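Local coordinates for putative aldehyde dehydrogenase AldY (Bacillus subtilis, PDB 4DNG) that probably oxidises aldehydes to carboxylates with NAD(+), as aldehyde dehydrogenases do, and may help protect the cell against stress from ethanol and related compounds, at the interface of chains A and B. Coordinates in Å, arbitrary orientation; residue numbers count along the deposited sequence, not the author numbering. Chains: chain A/B, Uncharacterized aldehyde dehydrogenase AldY.

The interface of chains A and B. Residues chain A 422, 425-426, 433, 435; chain B 140, 472-475.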
# COMPACT_ATOMS: atom_id res chain seq x y z
N GLU A 422 -18.17 -8.48 20.83
CA GLU A 422 -17.08 -7.57 20.55
C GLU A 422 -15.75 -8.28 20.69
O GLU A 422 -14.80 -8.00 19.96
CB GLU A 422 -17.15 -6.35 21.46
CG GLU A 422 -16.12 -5.29 21.16
CD GLU A 422 -16.18 -4.14 22.13
OE1 GLU A 422 -17.13 -3.34 22.06
OE2 GLU A 422 -15.26 -4.04 22.97
N ALA A 425 -15.47 -10.68 17.81
CA ALA A 425 -15.25 -9.81 16.67
C ALA A 425 -13.77 -9.48 16.56
O ALA A 425 -13.21 -9.43 15.47
CB ALA A 425 -16.07 -8.52 16.81
N LEU A 426 -13.14 -9.28 17.71
CA LEU A 426 -11.71 -9.01 17.78
C LEU A 426 -10.83 -10.21 17.45
O LEU A 426 -9.61 -10.09 17.38
CB LEU A 426 -11.35 -8.46 19.17
CG LEU A 426 -11.68 -6.97 19.34
CD1 LEU A 426 -11.54 -6.52 20.79
CD2 LEU A 426 -10.84 -6.11 18.41
N THR A 433 -16.18 -6.28 11.40
CA THR A 433 -17.22 -7.16 11.93
C THR A 433 -18.40 -6.35 12.46
O THR A 433 -18.20 -5.40 13.22
CB THR A 433 -16.72 -8.04 13.07
OG1 THR A 433 -15.49 -8.67 12.68
CG2 THR A 433 -17.75 -9.10 13.42
N VAL A 435 -21.84 -6.65 14.82
CA VAL A 435 -22.52 -7.51 15.77
C VAL A 435 -24.01 -7.28 15.64
O VAL A 435 -24.48 -6.18 15.84
CB VAL A 435 -22.09 -7.23 17.20
CG1 VAL A 435 -20.70 -7.75 17.45
CG2 VAL A 435 -22.15 -5.75 17.49
N TYR B 140 -10.31 -0.12 16.65
CA TYR B 140 -9.25 -0.72 17.48
C TYR B 140 -7.93 -0.78 16.77
O TYR B 140 -7.88 -1.15 15.61
CB TYR B 140 -9.59 -2.16 17.84
CG TYR B 140 -10.49 -2.33 19.02
CD1 TYR B 140 -9.97 -2.35 20.32
CD2 TYR B 140 -11.85 -2.51 18.85
CE1 TYR B 140 -10.80 -2.53 21.42
CE2 TYR B 140 -12.68 -2.69 19.93
CZ TYR B 140 -12.16 -2.70 21.21
OH TYR B 140 -13.01 -2.88 22.28
N LYS B 472 -8.91 -2.20 13.35
CA LYS B 472 -10.08 -3.07 13.21
C LYS B 472 -11.37 -2.32 13.62
O LYS B 472 -11.36 -1.53 14.56
CB LYS B 472 -9.87 -4.37 14.00
CG LYS B 472 -11.13 -5.18 14.31
CD LYS B 472 -11.44 -6.26 13.29
CE LYS B 472 -12.90 -6.69 13.44
NZ LYS B 472 -13.22 -7.98 12.79
N TRP B 473 -12.46 -2.59 12.89
CA TRP B 473 -13.74 -1.88 13.01
C TRP B 473 -14.78 -2.87 13.42
O TRP B 473 -14.92 -3.92 12.80
CB TRP B 473 -14.15 -1.32 11.65
CG TRP B 473 -14.39 0.17 11.59
CD1 TRP B 473 -13.44 1.19 11.66
CD2 TRP B 473 -15.68 0.88 11.39
NE1 TRP B 473 -14.02 2.43 11.54
CE2 TRP B 473 -15.36 2.32 11.38
CE3 TRP B 473 -17.00 0.49 11.24
CZ2 TRP B 473 -16.34 3.30 11.22
CZ3 TRP B 473 -17.98 1.48 11.07
CH2 TRP B 473 -17.66 2.85 11.07
N ILE B 474 -15.51 -2.55 14.48
CA ILE B 474 -16.63 -3.36 14.93
C ILE B 474 -17.83 -2.43 15.08
O ILE B 474 -17.77 -1.46 15.84
CB ILE B 474 -16.34 -4.06 16.29
CG1 ILE B 474 -15.08 -4.92 16.21
CG2 ILE B 474 -17.52 -4.92 16.71
CD1 ILE B 474 -14.47 -5.23 17.56
N SER B 475 -18.89 -2.73 14.33
CA SER B 475 -20.18 -2.02 14.45
C SER B 475 -21.13 -2.79 15.33
O SER B 475 -21.39 -3.96 15.08
CB SER B 475 -20.83 -1.83 13.09
OG SER B 475 -20.81 -0.47 12.72
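An intersubunit parallel β-bridge, of the kind by which aldehyde dehydrogenases extend a sheet of one subunit with a strand of its neighbour, pairs A:Thr433 in strand 432-435 with B:Ile474 in strand 469-476. The backbone N of A:Thr433 donates to B:Trp473 O (3.0 Å), the carbonyl O of A:Thr433 accepts from B:Ser475 N, and two residues further along, A:Val435 N donates to B:Ser475 O at 2.7 Å.

From strand 469-476, B:Ile474 points at the end of helix 418-425 of chain A. With CG1 anti to its own carbonyl carbon (chi1 -57°), its CD1 tip fits among A:Ala425 CB, A:Leu426 CG and A:Glu422 CG, lying 3.7 Å from A:Leu426 CG. A:Leu426 in turn crosses B:Tyr140 at about a right angle and lays CD2 over one face of the phenol ring, 3.7 Å above its plane and displaced towards the rim, while CD1 lies near CZ.

Beyond the leucine, the extended chain of A:Glu422 brings its carboxylate to the tip of the same tyrosine. The phenol OH donates to OE2 of A:Glu422 at 2.6 Å, coming from above the carboxylate plane, and the two flat groups are turned 63° apart. A phenylalanine in place of B:Tyr140 would lack the hydroxyl and would probably leave OE2 of A:Glu422 without its donor and the carboxylate freer to turn.

Two residues before B:Ile474 on the same face of the strand, and on the side away from B:Tyr140, B:Lys472 bends at chi2 (93°) and carries its terminal amine, NZ, to the last turn of the helix, where, if charged, it may favour the helix's negative end. NZ of B:Lys472 donates to A:Ala425 O at 3.0 Å, tilted from the carbonyl plane.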